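Phosphoenolpyruvate--glycerone phosphotransferase (Enterococcus faecalis, PDB 3B48) probably relays phosphoryl groups, derived from phosphoenolpyruvate, toward dihydroxyacetone as the homodimeric DhaM component of the dihydroxyacetone kinase complex. Local coordinates at residues I8-H13 and I34-L39; L68-L73 and E104-S109; H96-P101 and A124-A129. All coordinates share one frame; numbering follows the deposited sequence.

Contact 1 (I8-H13 and I34-L39)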
# COMPACT_ATOMS: atom_id res chain seq x y z
N ILE B 8 7.01 6.12 -12.04
CA ILE B 8 6.68 5.84 -10.65
C ILE B 8 7.65 4.82 -10.10
O ILE B 8 7.77 3.69 -10.61
CB ILE B 8 5.24 5.31 -10.49
CG1 ILE B 8 4.22 6.40 -10.83
CG2 ILE B 8 5.03 4.78 -9.06
CD1 ILE B 8 2.85 5.87 -11.09
N LEU B 9 8.34 5.23 -9.05
CA LEU B 9 9.31 4.34 -8.40
C LEU B 9 8.76 3.97 -7.03
O LEU B 9 8.44 4.86 -6.19
CB LEU B 9 10.71 4.98 -8.30
CG LEU B 9 11.57 5.36 -9.52
CD1 LEU B 9 10.94 6.47 -10.42
CD2 LEU B 9 12.96 5.79 -9.00
N LEU B 10 8.64 2.65 -6.86
CA LEU B 10 7.99 2.01 -5.74
C LEU B 10 9.06 1.36 -4.86
O LEU B 10 9.67 0.35 -5.25
CB LEU B 10 7.04 0.90 -6.25
CG LEU B 10 5.99 1.29 -7.30
CD1 LEU B 10 5.36 0.02 -7.84
CD2 LEU B 10 4.95 2.12 -6.63
N VAL B 11 9.27 1.95 -3.68
CA VAL B 11 10.26 1.46 -2.70
C VAL B 11 9.60 0.77 -1.48
O VAL B 11 8.64 1.25 -0.94
CB VAL B 11 11.21 2.58 -2.27
CG1 VAL B 11 12.41 2.01 -1.52
CG2 VAL B 11 11.63 3.39 -3.53
N SER B 12 10.12 -0.40 -1.11
CA SER B 12 9.56 -1.12 0.02
C SER B 12 10.63 -2.03 0.53
O SER B 12 11.58 -2.26 -0.18
CB SER B 12 8.33 -1.94 -0.45
OG SER B 12 7.71 -2.64 0.62
N HIS B 13 10.48 -2.57 1.74
CA HIS B 13 11.22 -3.80 2.11
C HIS B 13 10.86 -5.00 1.23
O HIS B 13 11.69 -5.82 0.97
CB HIS B 13 10.98 -4.18 3.56
CG HIS B 13 11.84 -3.44 4.53
ND1 HIS B 13 12.32 -4.01 5.68
CD2 HIS B 13 12.33 -2.18 4.50
CE1 HIS B 13 13.06 -3.13 6.33
NE2 HIS B 13 13.08 -2.01 5.63
N ILE B 34 2.55 6.03 -18.12
CA ILE B 34 3.57 6.15 -17.08
C ILE B 34 4.37 4.86 -16.94
O ILE B 34 3.82 3.75 -17.10
CB ILE B 34 2.94 6.64 -15.76
CG1 ILE B 34 4.02 7.13 -14.78
CG2 ILE B 34 2.00 5.58 -15.16
CD1 ILE B 34 3.50 8.19 -13.84
N THR B 35 5.66 5.00 -16.69
CA THR B 35 6.52 3.84 -16.43
C THR B 35 6.59 3.58 -14.92
O THR B 35 6.76 4.51 -14.14
CB THR B 35 7.90 3.98 -17.08
OG1 THR B 35 7.70 4.21 -18.48
CG2 THR B 35 8.74 2.68 -16.93
N ILE B 36 6.38 2.33 -14.51
CA ILE B 36 6.43 1.90 -13.10
C ILE B 36 7.66 1.03 -12.90
O ILE B 36 7.89 0.12 -13.67
CB ILE B 36 5.19 1.05 -12.68
CG1 ILE B 36 3.86 1.69 -13.09
CG2 ILE B 36 5.17 0.77 -11.20
CD1 ILE B 36 3.66 3.11 -12.62
N HIS B 37 8.44 1.30 -11.86
CA HIS B 37 9.61 0.49 -11.52
C HIS B 37 9.33 -0.22 -10.18
O HIS B 37 9.00 0.45 -9.19
CB HIS B 37 10.86 1.37 -11.43
CG HIS B 37 11.16 2.13 -12.69
ND1 HIS B 37 12.01 1.65 -13.67
CD2 HIS B 37 10.71 3.32 -13.15
CE1 HIS B 37 12.09 2.52 -14.65
NE2 HIS B 37 11.30 3.54 -14.37
N SER B 38 9.41 -1.56 -10.16
CA SER B 38 9.33 -2.29 -8.91
C SER B 38 10.70 -2.29 -8.24
O SER B 38 11.64 -3.00 -8.69
CB SER B 38 8.83 -3.73 -9.14
OG SER B 38 8.89 -4.45 -7.91
N LEU B 39 10.84 -1.50 -7.18
CA LEU B 39 12.14 -1.37 -6.52
C LEU B 39 12.20 -1.85 -5.07
O LEU B 39 13.08 -1.44 -4.31
CB LEU B 39 12.70 0.06 -6.66
CG LEU B 39 12.75 0.69 -8.08
CD1 LEU B 39 13.25 2.09 -7.98
CD2 LEU B 39 13.61 -0.11 -9.08
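I8 and I36, L9 and H37, and L10 and S38 pair across two parallel strands, 8-11 and 35-38, whose directions differ by 18°. Four backbone hydrogen bonds join them. I8 uses both of its groups: I8 N reaches T35 O at 2.7 Å, and I8 O takes H37 N at 2.8 Å. Next come L10 N to H37 O at 3.2 Å and L39 N to L10 O at 2.9 Å, the last more bent, 136° at the hydrogen.

Apolar side chains meet on both faces. On the face of I8, L10 and I36, the two isoleucine side chains lie side by side, pointing the same way; I36 turns CD1 back toward I8 (chi2 -54°), and the methyls meet tightly, I8 CD1 to I36 CD1 at 3.3 Å. I34 comes in at about a right angle, its CD1 3.6 Å from I8 CG1. L10 crosses I36 at a slant, L10 CD1 3.4 Å from I36 CG2, also tight. Helices 15-27 and 102-113 cover this face. On the other face L9 lies alongside H37, its CD1 approaching ring atom CD2, while L9 CD2 touches L39 CD1 at 3.8 Å; helix 51-60 packs here through I54, T57 and I58.

Polar ends bond beyond the two strands: H37 NE2 to D7 OD2, S38 OG to T18 and D19, S12 OG to D72 OD2.

Strands 6-11 and 35-38, joined through helix 15-27, form a beta-alpha-beta crossover unit at one side of the parallel sheet of an EIIA-Man fold. H13 follows the first strand in the loop where this family carries its phosphorylated histidine, consistent with a phosphoryl-transfer site at this end of the sheet.

Contact 2 (L68-L73 and E104-S109)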
# COMPACT_ATOMS: atom_id res chain seq x y z
N LEU B 68 8.78 10.12 -9.79
CA LEU B 68 7.93 10.12 -8.58
C LEU B 68 8.22 8.94 -7.67
O LEU B 68 8.05 7.77 -8.07
CB LEU B 68 6.44 10.11 -8.97
CG LEU B 68 5.97 10.96 -10.15
CD1 LEU B 68 4.47 11.17 -10.08
CD2 LEU B 68 6.71 12.31 -10.32
N ILE B 69 8.68 9.24 -6.46
CA ILE B 69 9.13 8.21 -5.51
C ILE B 69 8.12 7.95 -4.38
O ILE B 69 7.82 8.86 -3.61
CB ILE B 69 10.58 8.51 -4.93
CG1 ILE B 69 11.66 8.15 -5.95
CG2 ILE B 69 10.87 7.66 -3.73
CD1 ILE B 69 11.86 9.14 -7.06
N PHE B 70 7.58 6.73 -4.33
CA PHE B 70 6.72 6.26 -3.26
C PHE B 70 7.42 5.19 -2.39
O PHE B 70 8.10 4.30 -2.92
CB PHE B 70 5.40 5.70 -3.80
CG PHE B 70 4.67 6.63 -4.71
CD1 PHE B 70 3.51 7.26 -4.28
CD2 PHE B 70 5.15 6.90 -5.98
CE1 PHE B 70 2.84 8.14 -5.12
CE2 PHE B 70 4.46 7.76 -6.83
CZ PHE B 70 3.32 8.39 -6.40
N ALA B 71 7.27 5.30 -1.07
CA ALA B 71 7.77 4.28 -0.13
C ALA B 71 6.67 3.95 0.86
O ALA B 71 5.72 4.73 1.05
CB ALA B 71 9.04 4.76 0.59
N ASP B 72 6.75 2.78 1.48
CA ASP B 72 5.81 2.51 2.55
C ASP B 72 6.38 2.93 3.91
O ASP B 72 5.88 3.85 4.54
CB ASP B 72 5.34 1.06 2.56
CG ASP B 72 6.50 0.03 2.39
OD1 ASP B 72 7.71 0.34 2.59
OD2 ASP B 72 6.14 -1.14 2.06
N LEU B 73 7.45 2.27 4.34
CA LEU B 73 7.83 2.31 5.72
C LEU B 73 9.32 2.13 5.92
O LEU B 73 10.01 1.49 5.10
CB LEU B 73 7.14 1.16 6.48
CG LEU B 73 5.61 0.98 6.55
CD1 LEU B 73 5.32 -0.48 6.66
CD2 LEU B 73 4.97 1.76 7.72
N GLU B 104 -2.00 3.29 -2.81
CA GLU B 104 -2.99 4.26 -3.21
C GLU B 104 -2.42 5.52 -3.84
O GLU B 104 -2.96 6.00 -4.81
CB GLU B 104 -3.93 4.59 -2.05
CG GLU B 104 -4.67 3.36 -1.46
CD GLU B 104 -3.91 2.69 -0.29
OE1 GLU B 104 -2.68 2.88 -0.14
OE2 GLU B 104 -4.56 1.98 0.48
N GLY B 105 -1.33 6.05 -3.30
CA GLY B 105 -0.63 7.17 -3.96
C GLY B 105 -0.20 6.85 -5.38
O GLY B 105 -0.54 7.57 -6.33
N ALA B 106 0.52 5.74 -5.55
CA ALA B 106 1.02 5.33 -6.88
C ALA B 106 -0.12 5.16 -7.91
O ALA B 106 -0.02 5.60 -9.06
CB ALA B 106 1.83 4.04 -6.74
N PHE B 107 -1.21 4.51 -7.48
CA PHE B 107 -2.32 4.23 -8.37
C PHE B 107 -2.94 5.55 -8.78
O PHE B 107 -3.23 5.75 -9.96
CB PHE B 107 -3.38 3.29 -7.73
CG PHE B 107 -4.67 3.20 -8.53
CD1 PHE B 107 -4.79 2.32 -9.62
CD2 PHE B 107 -5.74 4.03 -8.22
CE1 PHE B 107 -5.97 2.28 -10.37
CE2 PHE B 107 -6.94 3.96 -8.96
CZ PHE B 107 -7.04 3.08 -10.03
N ALA B 108 -3.14 6.44 -7.80
CA ALA B 108 -3.64 7.80 -8.06
C ALA B 108 -2.69 8.58 -9.00
O ALA B 108 -3.14 9.11 -10.02
CB ALA B 108 -3.84 8.55 -6.78
N SER B 109 -1.39 8.62 -8.70
CA SER B 109 -0.45 9.23 -9.67
C SER B 109 -0.62 8.61 -11.06
O SER B 109 -0.73 9.32 -12.01
CB SER B 109 1.00 9.17 -9.19
OG SER B 109 1.19 10.13 -8.16
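Strand 68-71, carrying F70, runs nearly antiparallel (155°) to helix 104-109, carrying A106, with the two axes 9.0 Å apart at closest approach. This is helix-on-sheet packing in the three-layer alpha/beta fold of EIIA-Man domains: the helix that follows the last strand of the chain packs on one face of the parallel sheet.

F70 carries most of the contact. Its ring presents one face to A106, whose CB stands 4.3 Å from the ring centroid and 6° off the normal, a CH-pi contact. Atom CE1 of F70 approaches the helix backbone, 3.3 Å from G105 C and 3.4 Å from A106 N; glycine, having no side chain, lets the ring come this close to the main chain. L68, two residues back on the same side of the strand, adds a looser touch, its CD1 3.9 Å from S109 OG. The same side of F70 and L68 also meets helix 119-127, through A126 for F70 and through L119 and I122 for L68.

F107 packs on L73 of the second subunit. E104 OE2 forms a salt bridge with K132 of its own chain and accepts a hydrogen bond from the backbone N of L102 of the second subunit.

S109 OG, which makes a weak hydrogen bond with I122 O, is set anti to the carbonyl carbon of S109 (chi1 -74°) and meets the F70 ring edge in plane, 3.3 Å from F70 CZ.

Contact 3 (H96-P101 and A124-A129)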
# COMPACT_ATOMS: atom_id res chain seq x y z
N HIS B 96 11.00 13.60 -7.20
CA HIS B 96 9.87 14.01 -6.35
C HIS B 96 9.48 12.93 -5.35
O HIS B 96 8.91 11.89 -5.72
CB HIS B 96 8.62 14.41 -7.17
CG HIS B 96 8.90 15.16 -8.45
ND1 HIS B 96 8.97 16.53 -8.51
CD2 HIS B 96 9.10 14.71 -9.71
CE1 HIS B 96 9.21 16.90 -9.76
NE2 HIS B 96 9.30 15.81 -10.51
N LEU B 97 9.77 13.20 -4.08
CA LEU B 97 9.35 12.37 -2.97
C LEU B 97 7.88 12.64 -2.71
O LEU B 97 7.50 13.75 -2.30
CB LEU B 97 10.13 12.72 -1.70
CG LEU B 97 11.62 12.40 -1.66
CD1 LEU B 97 12.28 13.10 -0.47
CD2 LEU B 97 11.87 10.89 -1.63
N VAL B 98 7.04 11.63 -2.94
CA VAL B 98 5.62 11.90 -2.88
C VAL B 98 5.11 11.51 -1.52
O VAL B 98 5.13 10.34 -1.15
CB VAL B 98 4.80 11.19 -4.00
CG1 VAL B 98 3.43 11.87 -4.17
CG2 VAL B 98 5.55 11.19 -5.31
N ASP B 99 4.69 12.51 -0.76
CA ASP B 99 4.16 12.26 0.57
C ASP B 99 2.76 11.68 0.46
O ASP B 99 1.76 12.37 0.58
CB ASP B 99 4.16 13.53 1.41
CG ASP B 99 4.23 13.23 2.88
OD1 ASP B 99 3.69 12.19 3.30
OD2 ASP B 99 4.82 14.03 3.63
N ALA B 100 2.72 10.36 0.23
CA ALA B 100 1.48 9.65 -0.09
C ALA B 100 1.65 8.17 0.23
O ALA B 100 2.77 7.66 0.18
CB ALA B 100 1.13 9.84 -1.59
N PRO B 101 0.53 7.47 0.54
CA PRO B 101 0.71 6.06 0.81
C PRO B 101 1.12 5.33 -0.45
O PRO B 101 0.80 5.78 -1.56
CB PRO B 101 -0.67 5.59 1.29
CG PRO B 101 -1.63 6.61 0.87
CD PRO B 101 -0.88 7.89 0.62
N ALA B 124 -0.68 16.11 -6.61
CA ALA B 124 -1.73 16.42 -5.65
C ALA B 124 -2.66 15.23 -5.44
O ALA B 124 -3.03 14.92 -4.31
CB ALA B 124 -2.50 17.69 -6.04
N GLU B 125 -3.01 14.55 -6.53
CA GLU B 125 -3.92 13.40 -6.44
C GLU B 125 -3.39 12.30 -5.51
O GLU B 125 -4.09 11.87 -4.59
CB GLU B 125 -4.28 12.83 -7.82
CG GLU B 125 -5.25 13.69 -8.61
CD GLU B 125 -6.32 14.32 -7.73
OE1 GLU B 125 -7.15 13.55 -7.19
OE2 GLU B 125 -6.31 15.56 -7.58
N ALA B 126 -2.14 11.88 -5.74
CA ALA B 126 -1.46 10.90 -4.88
C ALA B 126 -1.46 11.31 -3.40
O ALA B 126 -1.94 10.56 -2.54
CB ALA B 126 -0.04 10.68 -5.37
N GLN B 127 -0.95 12.50 -3.11
CA GLN B 127 -0.95 13.10 -1.77
C GLN B 127 -2.32 13.10 -1.07
O GLN B 127 -2.42 13.25 0.14
CB GLN B 127 -0.38 14.53 -1.84
CG GLN B 127 1.10 14.53 -2.23
CD GLN B 127 1.68 15.90 -2.49
OE1 GLN B 127 0.97 16.91 -2.45
NE2 GLN B 127 2.99 15.95 -2.74
N ASN B 128 -3.38 12.89 -1.86
CA ASN B 128 -4.76 12.86 -1.37
C ASN B 128 -5.38 11.47 -1.18
O ASN B 128 -6.54 11.39 -0.79
CB ASN B 128 -5.65 13.70 -2.29
CG ASN B 128 -5.59 15.21 -1.99
OD1 ASN B 128 -4.99 15.67 -1.00
ND2 ASN B 128 -6.24 15.98 -2.85
N ALA B 129 -4.59 10.41 -1.43
CA ALA B 129 -5.07 9.02 -1.76
C ALA B 129 -5.55 7.98 -0.69
O ALA B 129 -6.47 7.18 -0.96
CB ALA B 129 -4.06 8.34 -2.69
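V98 and A126 meet through V98 CG1 and A126 CB, 3.9 Å apart, where the loop leaving strand 95-97, an outermost strand of the parallel beta sheet in this alpha/beta fold, runs past the last turn of helix 119-127. With CG1 anti to its backbone N (chi1 -161°), V98 also places this methyl 4.0 Å from Q127 CG, and the V98 and Q127 side chains cross at about a right angle.

An inverse gamma turn centred on D99 bends the chain here, closed by a weak hydrogen bond from A100 N to V98 O. The D99 carboxylate leads away from the helix and accepts backbone N-H groups of K132, W134 and N135 of the second subunit, while its carbonyl D99 O rests 3.6 Å from Q127 CG. P101 then holds the N-cap position of helix 102-113 and packs on P101 of the second subunit.

A100 points its CB toward the helix end, 4.0 Å from A126 CB. No hydrogen bond joins the two segments. The closest approach between them is A100 CB to A126 O at 3.3 Å, and that same carbonyl accepts A129 N at 2.9 Å.

In the fold
Contacts 1 and 2 are buried near the centre of the chain, whereas contact 3 is partly buried and lies farther out. Contact 1 joins neighbouring strands by backbone hydrogen bonds, with side-chain packing on both faces; contacts 2 and 3 have no hydrogen bonds across and rely on an aromatic ring against a helix and on V98, alanines and the Q127 chain at a helix end. The sheet links all three: V11 N bonds F70 O, and the backbone of I69 bonds that of H96 and V98. A106 also meets I8 and L10, and A126 meets S109 and G105 O. Contacts 2 and 3 both make hydrogen bonds to the second subunit, whereas contact 1 packs against its M24.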